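Local coordinates for MdbA protein (Corynebacterium matruchotii ATCC 14266, PDB 6BO0) that acts as a thiol-disulfide oxidoreductase of the DsbA family and probably introduces disulfide bonds into exported proteins, at residues E6-A10 / M135-L139; K37-V41 / D69-K73; S90-T95 / Y154-K159. All coordinates share one frame; numbering follows the deposited sequence. Where two conformers were deposited one is given.

The N-terminal residues 6-10 lie against 135-139, at the end of helix 129-138, so contact 1 closes a loop that takes in more than half of the chain. Nested inside it, contact 2 joins strands 39-45 and 72-78 across helix 51-68, the thioredoxin-like part of the fold. The chain then enters helix 89-103, where contact 3 opens; it closes only at the start of helix 155-172, beyond the end of contact 1, so those two loops cross. Contacts 2 and 3 follow in series on opposite sides of the chain's centre, one within the sheet and the other between helices. Contact 1 adds the N-terminal helices to the helical part.

Contact 1. Residues E6-A10 / M135-L139; sequences EEKFA and MAKIL
I138 meets the N-terminal segment as a knob in a hole lined by E6, E7, F9 and A10, and both branches of its side chain are used. CG2 packs against E6 O at 3.7 Å and faces the methyl group of A10, with A10 CB 3.9 Å from I138 CG2. CD1 extends toward the carboxylate of E7; in the conformer described, a bend at chi2 (-58°) brings that group back over the isoleucine although the side chain sets out away from it. Beside this knob, M135 turns at chi3 (109°) to put CE at the edge of the F9 ring, near its plane and 3.6 Å from CE2. The methylene CG of M135 lies 3.6 Å from E6 OE2, while E6 OE1 forms a salt bridge with K127. L139 CD2 closes the other end, 3.5 Å from F9 O.

No hydrogen bond crosses the contact, so packing alone joins the two segments. Within its own segment, E6 CA covers one face of the F9 ring, over its centre. Separately, the bond from F9 N to E6 O (3.0 Å) ties the backbone turn. Further out, M115 of helix 106-118 touches both F9 and M135, and Y13 meets F9 edge-to-face. This single knob in its hole attaches the N-terminal helices to a bundle consistent with the helical insertion of DsbA-like proteins.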
ATOM      1  N   GLU A   6     -13.957  15.296   0.635  1.00 22.44           N
ATOM      2  CA  GLU A   6     -12.609  14.932   0.211  1.00 23.08           C
ATOM      3  C   GLU A   6     -11.603  16.050   0.353  1.00 23.70           C
ATOM      4  O   GLU A   6     -10.425  15.771   0.586  1.00 24.82           O
ATOM      5  CB  GLU A   6     -12.607  14.412  -1.216  1.00 23.80           C
ATOM      6  CG  GLU A   6     -13.262  13.052  -1.316  1.00 27.14           C
ATOM      7  CD  GLU A   6     -13.326  12.528  -2.733  1.00 37.71           C
ATOM      8  OE1 GLU A   6     -14.088  11.574  -2.956  1.00 44.36           O
ATOM      9  OE2 GLU A   6     -12.624  13.071  -3.617  1.00 43.20           O
ATOM     10  N   GLU A   7     -12.039  17.310   0.225  1.00 22.23           N
ATOM     11  CA  GLU A   7     -11.113  18.423   0.422  0.60 25.26           C
ATOM     12  C   GLU A   7     -10.449  18.331   1.794  1.00 27.45           C
ATOM     13  O   GLU A   7      -9.241  18.629   1.924  1.00 28.42           O
ATOM     14  CB  GLU A   7     -11.814  19.768   0.233  0.60 28.81           C
ATOM     15  CG  GLU A   7     -12.054  20.129  -1.231  0.60 36.26           C
ATOM     16  CD  GLU A   7     -10.775  20.191  -2.058  0.60 41.31           C
ATOM     17  OE1 GLU A   7      -9.729  20.612  -1.520  0.60 45.20           O
ATOM     18  OE2 GLU A   7     -10.808  19.823  -3.253  0.60 43.63           O
ATOM     19  N   LYS A   8     -11.227  17.882   2.792  1.00 26.93           N
ATOM     20  CA  LYS A   8     -10.721  17.791   4.175  0.60 28.82           C
ATOM     21  C   LYS A   8      -9.728  16.659   4.458  1.00 22.55           C
ATOM     22  O   LYS A   8      -9.114  16.639   5.565  1.00 27.69           O
ATOM     23  CB  LYS A   8     -11.878  17.745   5.187  0.60 37.44           C
ATOM     24  CG  LYS A   8     -12.354  19.121   5.653  0.60 43.30           C
ATOM     25  CD  LYS A   8     -12.873  20.006   4.524  0.60 44.97           C
ATOM     26  CE  LYS A   8     -11.830  20.992   4.007  0.60 45.79           C
ATOM     27  NZ  LYS A   8     -12.407  21.987   3.063  0.60 49.23           N
ATOM     28  N   PHE A   9      -9.545  15.747   3.498  1.00 22.20           N
ATOM     29  CA  PHE A   9      -8.610  14.676   3.591  1.00 23.47           C
ATOM     30  C   PHE A   9      -7.240  15.240   3.801  1.00 19.81           C
ATOM     31  O   PHE A   9      -6.434  14.563   4.376  1.00 21.46           O
ATOM     32  CB  PHE A   9      -8.628  13.827   2.286  1.00 21.65           C
ATOM     33  CG  PHE A   9      -9.793  12.860   2.173  1.00 19.94           C
ATOM     34  CD1 PHE A   9     -10.821  12.857   3.126  1.00 28.02           C
ATOM     35  CD2 PHE A   9      -9.859  11.971   1.119  1.00 22.83           C
ATOM     36  CE1 PHE A   9     -11.892  11.979   3.019  1.00 28.29           C
ATOM     37  CE2 PHE A   9     -10.941  11.103   0.998  1.00 27.63           C
ATOM     38  CZ  PHE A   9     -11.945  11.090   1.952  1.00 30.18           C
ATOM     39  N   ALA A  10      -6.952  16.463   3.315  1.00 20.72           N
ATOM     40  CA  ALA A  10      -5.597  17.012   3.453  1.00 23.82           C
ATOM     41  C   ALA A  10      -5.210  17.216   4.928  1.00 21.90           C
ATOM     42  O   ALA A  10      -4.035  17.174   5.282  1.00 29.04           O
ATOM     43  CB  ALA A  10      -5.476  18.322   2.679  1.00 26.30           C
ATOM     44  N   MET A 135      -7.889  12.859  -5.526  1.00 10.87           N
ATOM     45  CA  MET A 135      -7.536  12.608  -4.119  1.00 11.34           C
ATOM     46  C   MET A 135      -6.015  12.710  -3.891  1.00 10.91           C
ATOM     47  O   MET A 135      -5.543  13.267  -2.904  1.00 12.54           O
ATOM     48  CB  MET A 135      -8.084  11.233  -3.687  1.00 12.65           C
ATOM     49  CG  MET A 135      -9.607  11.162  -3.711  1.00 14.30           C
ATOM     50  SD  MET A 135     -10.203   9.465  -3.718  1.00 22.97           S
ATOM     51  CE  MET A 135     -10.866   9.317  -2.092  1.00 32.16           C
ATOM     52  N   ALA A 136      -5.273  12.172  -4.849  1.00 10.65           N
ATOM     53  CA  ALA A 136      -3.819  12.245  -4.799  1.00 10.92           C
ATOM     54  C   ALA A 136      -3.346  13.691  -4.813  1.00 11.62           C
ATOM     55  O   ALA A 136      -2.417  14.065  -4.074  1.00 12.20           O
ATOM     56  CB  ALA A 136      -3.198  11.447  -5.952  1.00 11.69           C
ATOM     57  N   LYS A 137      -3.984  14.526  -5.646  1.00 11.51           N
ATOM     58  CA  LYS A 137      -3.634  15.945  -5.687  1.00 12.59           C
ATOM     59  C   LYS A 137      -3.862  16.602  -4.319  1.00 12.97           C
ATOM     60  O   LYS A 137      -3.004  17.342  -3.829  1.00 14.33           O
ATOM     61  CB  LYS A 137      -4.429  16.655  -6.766  1.00 13.72           C
ATOM     62  CG  LYS A 137      -4.053  18.126  -6.944  1.00 16.45           C
ATOM     63  CD  LYS A 137      -4.800  18.762  -8.098  1.00 21.32           C
ATOM     64  CE  LYS A 137      -4.396  20.219  -8.281  1.00 28.80           C
ATOM     65  NZ  LYS A 137      -2.975  20.362  -8.682  1.00 33.07           N
ATOM     66  N   ILE A 138      -5.003  16.318  -3.708  1.00 13.01           N
ATOM     67  CA  ILE A 138      -5.327  16.873  -2.403  1.00 14.20           C
ATOM     68  C   ILE A 138      -4.264  16.462  -1.357  1.00 13.75           C
ATOM     69  O   ILE A 138      -3.914  17.252  -0.468  1.00 15.41           O
ATOM     70  CB  ILE A 138      -6.757  16.448  -1.984  1.00 16.08           C
ATOM     71  CG1 ILE A 138      -7.814  17.149  -2.874  1.00 16.37           C
ATOM     72  CG2 ILE A 138      -7.031  16.785  -0.521  1.00 18.35           C
ATOM     73  CD1 ILE A 138      -9.196  16.522  -2.835  1.00 19.59           C
ATOM     74  N   LEU A 139      -3.742  15.237  -1.484  1.00 13.09           N
ATOM     75  CA  LEU A 139      -2.730  14.715  -0.556  1.00 13.58           C
ATOM     76  C   LEU A 139      -1.299  15.057  -0.954  1.00 14.14           C
ATOM     77  O   LEU A 139      -0.368  14.538  -0.361  1.00 17.32           O
ATOM     78  CB  LEU A 139      -2.906  13.219  -0.361  1.00 13.68           C
ATOM     79  CG  LEU A 139      -4.226  12.862   0.326  1.00 15.61           C
ATOM     80  CD1 LEU A 139      -4.208  11.355   0.615  1.00 17.43           C
ATOM     81  CD2 LEU A 139      -4.501  13.635   1.595  1.00 17.51           C
TER

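Contact 2. Residues K37-V41 / D69-K73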
ATOM      1  N   LYS A  37      20.922  -4.065   9.652  1.00 22.96           N
ATOM      2  CA  LYS A  37      20.518  -5.460   9.678  1.00 25.16           C
ATOM      3  C   LYS A  37      19.001  -5.581   9.751  1.00 26.57           C
ATOM      4  O   LYS A  37      18.476  -6.393  10.522  1.00 30.57           O
ATOM      5  CB  LYS A  37      21.142  -6.190  10.883  1.00 32.20           C
ATOM      6  CG  LYS A  37      22.662  -6.191  10.943  1.00 36.56           C
ATOM      7  CD  LYS A  37      23.161  -6.882  12.208  1.00 46.82           C
ATOM      8  CE  LYS A  37      22.962  -8.398  12.184  1.00 57.99           C
ATOM      9  NZ  LYS A  37      24.046  -9.112  11.450  1.00 67.33           N
ATOM     10  N   ALA A  38      18.285  -4.774   8.975  1.00 20.50           N
ATOM     11  CA  ALA A  38      16.836  -4.729   9.128  1.00 18.40           C
ATOM     12  C   ALA A  38      16.190  -6.044   8.725  1.00 17.27           C
ATOM     13  O   ALA A  38      16.643  -6.732   7.808  1.00 21.60           O
ATOM     14  CB  ALA A  38      16.249  -3.584   8.326  1.00 19.58           C
ATOM     15  N   LYS A  39      15.133  -6.404   9.444  1.00 15.68           N
ATOM     16  CA  LYS A  39      14.281  -7.521   9.070  1.00 15.48           C
ATOM     17  C   LYS A  39      13.419  -7.150   7.859  1.00 14.59           C
ATOM     18  O   LYS A  39      12.906  -6.049   7.776  1.00 16.05           O
ATOM     19  CB  LYS A  39      13.387  -7.880  10.240  1.00 16.56           C
ATOM     20  CG  LYS A  39      14.151  -8.540  11.381  1.00 18.40           C
ATOM     21  CD  LYS A  39      13.213  -8.841  12.521  1.00 20.20           C
ATOM     22  CE  LYS A  39      13.773  -9.860  13.482  1.00 20.32           C
ATOM     23  NZ  LYS A  39      14.962  -9.373  14.209  1.00 20.19           N
ATOM     24  N   THR A  40      13.241  -8.102   6.964  1.00 14.94           N
ATOM     25  CA  THR A  40      12.352  -7.916   5.812  1.00 14.64           C
ATOM     26  C   THR A  40      10.945  -8.340   6.205  1.00 13.22           C
ATOM     27  O   THR A  40      10.737  -9.468   6.611  1.00 14.93           O
ATOM     28  CB  THR A  40      12.855  -8.724   4.607  1.00 16.91           C
ATOM     29  OG1 THR A  40      14.152  -8.237   4.232  1.00 19.81           O
ATOM     30  CG2 THR A  40      11.927  -8.588   3.411  1.00 18.20           C
ATOM     31  N   VAL A  41       9.985  -7.431   6.039  1.00 12.72           N
ATOM     32  CA  VAL A  41       8.601  -7.700   6.399  1.00 12.54           C
ATOM     33  C   VAL A  41       7.789  -7.579   5.106  1.00 12.51           C
ATOM     34  O   VAL A  41       7.645  -6.496   4.549  1.00 14.37           O
ATOM     35  CB  VAL A  41       8.077  -6.747   7.481  1.00 13.07           C
ATOM     36  CG1 VAL A  41       6.641  -7.096   7.839  1.00 14.09           C
ATOM     37  CG2 VAL A  41       8.979  -6.790   8.710  1.00 14.18           C
ATOM     38  N   ASP A  69      13.096   3.897  12.179  1.00 18.34           N
ATOM     39  CA  ASP A  69      14.228   3.605  13.042  1.00 19.50           C
ATOM     40  C   ASP A  69      15.225   2.608  12.453  1.00 18.42           C
ATOM     41  O   ASP A  69      16.264   2.371  13.063  1.00 20.95           O
ATOM     42  CB  ASP A  69      13.712   3.141  14.388  1.00 20.46           C
ATOM     43  CG  ASP A  69      12.990   4.247  15.149  1.00 21.15           C
ATOM     44  OD1 ASP A  69      12.909   5.423  14.663  1.00 24.90           O
ATOM     45  OD2 ASP A  69      12.480   3.941  16.234  1.00 25.94           O
ATOM     46  N   GLY A  70      14.932   2.014  11.306  1.00 16.39           N
ATOM     47  CA  GLY A  70      15.860   1.123  10.651  1.00 17.78           C
ATOM     48  C   GLY A  70      15.762  -0.305  11.146  1.00 16.20           C
ATOM     49  O   GLY A  70      16.607  -1.142  10.795  1.00 19.12           O
ATOM     50  N   LYS A  71      14.651  -0.636  11.807  1.00 17.40           N
ATOM     51  CA  LYS A  71      14.462  -2.003  12.320  0.60 16.59           C
ATOM     52  C   LYS A  71      13.909  -2.969  11.276  1.00 16.24           C
ATOM     53  O   LYS A  71      14.172  -4.173  11.354  1.00 16.40           O
ATOM     54  CB  LYS A  71      13.535  -2.021  13.550  0.60 17.88           C
ATOM     55  CG  LYS A  71      13.979  -1.160  14.717  0.60 21.87           C
ATOM     56  CD  LYS A  71      15.253  -1.656  15.378  0.60 25.47           C
ATOM     57  CE  LYS A  71      14.997  -2.840  16.293  0.60 25.72           C
ATOM     58  NZ  LYS A  71      16.218  -3.252  17.060  0.60 23.89           N
ATOM     59  N   VAL A  72      13.168  -2.443  10.303  1.00 14.92           N
ATOM     60  CA  VAL A  72      12.544  -3.246   9.280  1.00 14.55           C
ATOM     61  C   VAL A  72      12.615  -2.539   7.932  1.00 13.97           C
ATOM     62  O   VAL A  72      12.676  -1.297   7.851  1.00 15.82           O
ATOM     63  CB  VAL A  72      11.036  -3.534   9.566  1.00 14.63           C
ATOM     64  CG1 VAL A  72      10.871  -4.315  10.861  1.00 14.73           C
ATOM     65  CG2 VAL A  72      10.193  -2.266   9.603  1.00 16.02           C
ATOM     66  N   LYS A  73      12.630  -3.379   6.897  1.00 13.86           N
ATOM     67  CA  LYS A  73      12.390  -2.986   5.518  0.60 14.79           C
ATOM     68  C   LYS A  73      11.038  -3.613   5.204  1.00 13.88           C
ATOM     69  O   LYS A  73      10.898  -4.838   5.236  1.00 14.97           O
ATOM     70  CB  LYS A  73      13.466  -3.584   4.599  0.60 15.89           C
ATOM     71  CG  LYS A  73      13.192  -3.452   3.107  0.60 18.47           C
ATOM     72  CD  LYS A  73      14.237  -4.144   2.256  0.60 21.64           C
ATOM     73  CE  LYS A  73      15.449  -3.261   2.056  0.60 27.65           C
ATOM     74  NZ  LYS A  73      16.480  -3.933   1.215  0.60 32.71           N
TER
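Parallel strand pairing joins K37-V41 to D69-K73 at the start of strands 39-45 and 72-78, neighbours in the mixed sheet. Helix 51-68 links the two strands, so the pair forms a beta-alpha-beta crossover of the thioredoxin fold. Three backbone hydrogen bonds set the register. K39 N donates to K71 O (3.1 Å), K73 N to K39 O (2.8 Å), and V41 N to K73 O (2.9 Å). K39 thus straddles V72 with its amide and carbonyl, the usual pattern between parallel strands. The first bond is the most bent, at 154° at the hydrogen, with its donor tilted from the carbonyl plane; the last, at 168°, runs nearly along the C=O axis. All three acceptors also receive a CA-H...O contact: A38 CA approaches K71 O, V72 CA lies 3.2 Å from K39 O, and T40 CA approaches K73 O.

Side chains alternate about this pairing. On the face carrying K39 and V72, V41 CG2 meets V72 CG1 at 3.8 Å, the two valines crossing obliquely; V72 continues onto L66 and I67 of helix 51-68, and V41 onto W195. T40 and K73 occupy the other face, where K73 touches Q29 and V31 of strand 27-31. Before the strands begin, A38 CB rests 3.5 Å from G70 O. G70, with phi 86°, ends the preceding helix in a Schellman motif and turns the chain toward the sheet.

Because every hydrogen bond across the contact is between main-chain atoms, the pairing does not depend on the charged ends of its lysines. In the conformer described, K71 NZ bonds K200 O, and at 6.9 Å between K71 NZ and K39 NZ any repulsion is probably modest.

Contact 3. Residues S90-T95 / Y154-K159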
ATOM      1  N   SER A  90      -9.988  -2.792  -6.612  1.00 10.44           N
ATOM      2  CA  SER A  90      -8.661  -3.211  -6.168  1.00 10.24           C
ATOM      3  C   SER A  90      -7.582  -2.807  -7.165  1.00 10.26           C
ATOM      4  O   SER A  90      -6.473  -2.389  -6.787  1.00 10.55           O
ATOM      5  CB  SER A  90      -8.605  -4.710  -5.912  1.00 10.88           C
ATOM      6  OG  SER A  90      -9.562  -5.091  -4.931  1.00 11.55           O
ATOM      7  N   ASN A  91      -7.912  -2.929  -8.456  1.00 10.57           N
ATOM      8  CA  ASN A  91      -7.004  -2.503  -9.508  1.00 11.11           C
ATOM      9  C   ASN A  91      -6.870  -0.991  -9.594  1.00 10.76           C
ATOM     10  O   ASN A  91      -5.754  -0.479  -9.772  1.00 11.11           O
ATOM     11  CB  ASN A  91      -7.468  -3.050 -10.853  1.00 11.67           C
ATOM     12  CG  ASN A  91      -6.966  -4.464 -11.078  1.00 13.74           C
ATOM     13  OD1 ASN A  91      -5.776  -4.665 -11.332  1.00 17.15           O
ATOM     14  ND2 ASN A  91      -7.849  -5.447 -10.961  1.00 14.28           N
ATOM     15  N   LYS A  92      -7.970  -0.265  -9.507  1.00 10.19           N
ATOM     16  CA  LYS A  92      -7.889   1.199  -9.635  1.00 10.30           C
ATOM     17  C   LYS A  92      -7.133   1.811  -8.455  1.00  9.98           C
ATOM     18  O   LYS A  92      -6.216   2.617  -8.634  1.00 10.03           O
ATOM     19  CB  LYS A  92      -9.275   1.797  -9.802  1.00 11.09           C
ATOM     20  CG  LYS A  92      -9.983   1.374 -11.104  1.00 11.90           C
ATOM     21  CD  LYS A  92     -11.473   1.654 -11.080  1.00 14.59           C
ATOM     22  CE  LYS A  92     -12.196   0.923 -12.182  1.00 17.41           C
ATOM     23  NZ  LYS A  92     -13.657   1.169 -12.116  1.00 20.27           N
ATOM     24  N   ALA A  93      -7.531   1.441  -7.259  1.00  9.33           N
ATOM     25  CA  ALA A  93      -6.846   1.919  -6.061  1.00  9.94           C
ATOM     26  C   ALA A  93      -5.395   1.469  -6.043  1.00  9.29           C
ATOM     27  O   ALA A  93      -4.506   2.259  -5.721  1.00  9.17           O
ATOM     28  CB  ALA A  93      -7.577   1.454  -4.814  1.00 10.38           C
ATOM     29  N   GLY A  94      -5.156   0.199  -6.391  1.00  9.38           N
ATOM     30  CA  GLY A  94      -3.804  -0.287  -6.407  1.00  9.68           C
ATOM     31  C   GLY A  94      -2.939   0.426  -7.427  1.00  9.62           C
ATOM     32  O   GLY A  94      -1.789   0.779  -7.146  1.00 10.11           O
ATOM     33  N   THR A  95      -3.484   0.670  -8.622  1.00  9.53           N
ATOM     34  CA  THR A  95      -2.738   1.410  -9.642  1.00  9.92           C
ATOM     35  C   THR A  95      -2.405   2.810  -9.168  1.00  9.84           C
ATOM     36  O   THR A  95      -1.302   3.315  -9.370  1.00 10.20           O
ATOM     37  CB  THR A  95      -3.545   1.444 -10.957  1.00 10.59           C
ATOM     38  OG1 THR A  95      -3.632   0.129 -11.493  1.00 11.44           O
ATOM     39  CG2 THR A  95      -2.874   2.313 -11.994  1.00 12.08           C
ATOM     40  N   TYR A 154       0.160   3.388 -15.461  1.00 11.87           N
ATOM     41  CA  TYR A 154       0.710   2.170 -14.890  1.00 11.49           C
ATOM     42  C   TYR A 154      -0.323   1.073 -14.672  1.00 12.15           C
ATOM     43  O   TYR A 154      -0.029   0.093 -13.953  1.00 12.58           O
ATOM     44  CB  TYR A 154       1.448   2.468 -13.586  1.00 12.30           C
ATOM     45  CG  TYR A 154       2.668   3.353 -13.749  1.00 13.22           C
ATOM     46  CD1 TYR A 154       3.651   3.105 -14.705  1.00 20.03           C
ATOM     47  CD2 TYR A 154       2.857   4.409 -12.897  1.00 14.36           C
ATOM     48  CE1 TYR A 154       4.778   3.925 -14.786  1.00 22.10           C
ATOM     49  CE2 TYR A 154       3.966   5.205 -12.948  1.00 17.22           C
ATOM     50  CZ  TYR A 154       4.918   4.979 -13.902  1.00 18.86           C
ATOM     51  OH  TYR A 154       6.021   5.794 -13.929  1.00 23.79           O
ATOM     52  N   SER A 155      -1.508   1.164 -15.264  1.00 12.11           N
ATOM     53  CA  SER A 155      -2.499   0.114 -15.060  1.00 13.02           C
ATOM     54  C   SER A 155      -2.027  -1.262 -15.438  1.00 14.09           C
ATOM     55  O   SER A 155      -2.227  -2.231 -14.707  1.00 14.93           O
ATOM     56  CB  SER A 155      -3.781   0.455 -15.799  1.00 13.81           C
ATOM     57  OG  SER A 155      -4.397   1.596 -15.207  1.00 14.60           O
ATOM     58  N   ASP A 156      -1.375  -1.380 -16.579  1.00 14.41           N
ATOM     59  CA  ASP A 156      -0.920  -2.683 -17.012  1.00 16.20           C
ATOM     60  C   ASP A 156       0.272  -3.168 -16.185  1.00 15.14           C
ATOM     61  O   ASP A 156       0.358  -4.350 -15.844  1.00 16.96           O
ATOM     62  CB  ASP A 156      -0.622  -2.641 -18.501  1.00 21.20           C
ATOM     63  CG  ASP A 156      -1.906  -2.531 -19.355  1.00 24.65           C
ATOM     64  OD1 ASP A 156      -3.032  -2.715 -18.822  1.00 31.12           O
ATOM     65  OD2 ASP A 156      -1.786  -2.272 -20.563  1.00 35.80           O
ATOM     66  N   GLU A 157       1.184  -2.263 -15.850  1.00 14.31           N
ATOM     67  CA  GLU A 157       2.300  -2.600 -14.977  1.00 14.79           C
ATOM     68  C   GLU A 157       1.777  -3.116 -13.635  1.00 13.96           C
ATOM     69  O   GLU A 157       2.269  -4.113 -13.093  1.00 14.07           O
ATOM     70  CB  GLU A 157       3.151  -1.373 -14.808  1.00 15.91           C
ATOM     71  CG  GLU A 157       4.462  -1.568 -14.079  1.00 19.18           C
ATOM     72  CD  GLU A 157       5.430  -0.419 -14.343  1.00 19.68           C
ATOM     73  OE1 GLU A 157       5.687  -0.103 -15.521  1.00 24.70           O
ATOM     74  OE2 GLU A 157       5.963   0.160 -13.401  1.00 21.55           O
ATOM     75  N   PHE A 158       0.746  -2.459 -13.110  1.00 12.74           N
ATOM     76  CA  PHE A 158       0.166  -2.866 -11.850  1.00 12.64           C
ATOM     77  C   PHE A 158      -0.485  -4.246 -11.942  1.00 13.38           C
ATOM     78  O   PHE A 158      -0.406  -5.035 -11.010  1.00 13.21           O
ATOM     79  CB  PHE A 158      -0.840  -1.833 -11.324  1.00 13.78           C
ATOM     80  CG  PHE A 158      -1.466  -2.301 -10.034  1.00 12.15           C
ATOM     81  CD1 PHE A 158      -0.745  -2.238  -8.843  1.00 13.13           C
ATOM     82  CD2 PHE A 158      -2.690  -2.941 -10.031  1.00 13.40           C
ATOM     83  CE1 PHE A 158      -1.262  -2.780  -7.678  1.00 13.80           C
ATOM     84  CE2 PHE A 158      -3.206  -3.490  -8.864  1.00 13.19           C
ATOM     85  CZ  PHE A 158      -2.482  -3.411  -7.692  1.00 13.81           C
ATOM     86  N   LYS A 159      -1.140  -4.558 -13.060  1.00 13.70           N
ATOM     87  CA  LYS A 159      -1.708  -5.905 -13.217  0.60 15.36           C
ATOM     88  C   LYS A 159      -0.629  -6.970 -12.998  1.00 14.36           C
ATOM     89  O   LYS A 159      -0.864  -7.998 -12.332  1.00 15.10           O
ATOM     90  CB  LYS A 159      -2.362  -6.083 -14.589  0.60 18.66           C
ATOM     91  CG  LYS A 159      -3.678  -5.333 -14.775  0.60 22.33           C
ATOM     92  CD  LYS A 159      -4.272  -5.605 -16.153  0.60 31.23           C
ATOM     93  CE  LYS A 159      -5.111  -4.439 -16.662  0.60 34.60           C
ATOM     94  NZ  LYS A 159      -5.845  -4.812 -17.901  0.60 40.73           N
TER
HETATM   95  O   HOH W   1      -4.838  -2.446 -13.245  1.00 25.26           O
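The carbonyl oxygen of N91, whose side chain meets F158 across the contact, accepts two bonds from T95. T95 N and T95 OG1 each lie 2.8 Å from N91 O and reach it from opposite faces of the carbonyl plane. The hydroxyl is held one turn back along its own helix, and this fixes the face that T95 offers to the neighbour: OG1 sits 3.4 Å from F158 CB, and CG2 is turned onto S155 N and OG.

F158 is the side chain that packs onto helix 89-103. Its CG stands anti to the backbone N (chi1 178°), directing the ring at the bare CA of G94, which lies 4.0 Å from the ring centroid in a CH-pi contact. T95 N is above the same face. Without a side chain at G94, the aromatic ring can come this close to the backbone. N91 OD1 approaches from a different direction, at the ring edge and 3.8 Å from F158 CE2, its amide plane almost perpendicular to the ring (87°).

This is helix-on-helix packing at 107°, with axes 9.5 Å apart, in the helical part of the DsbA-like fold, and helix 155-172 then leads on toward the sheet.

No direct hydrogen bond crosses the contact, but a water bridges it, donating to N91 OD1 at 3.1 Å and S155 O at 3.0 Å, with a weak third link to T95 OG1. Second-shell groups position the amide of N91: N80 ND2 also bonds its OD1, and its ND2 donates to D83. At the N-terminal end of helix 89-103, S90 OG bonds D46 and S48; S48 directly precedes the modified cysteine C49.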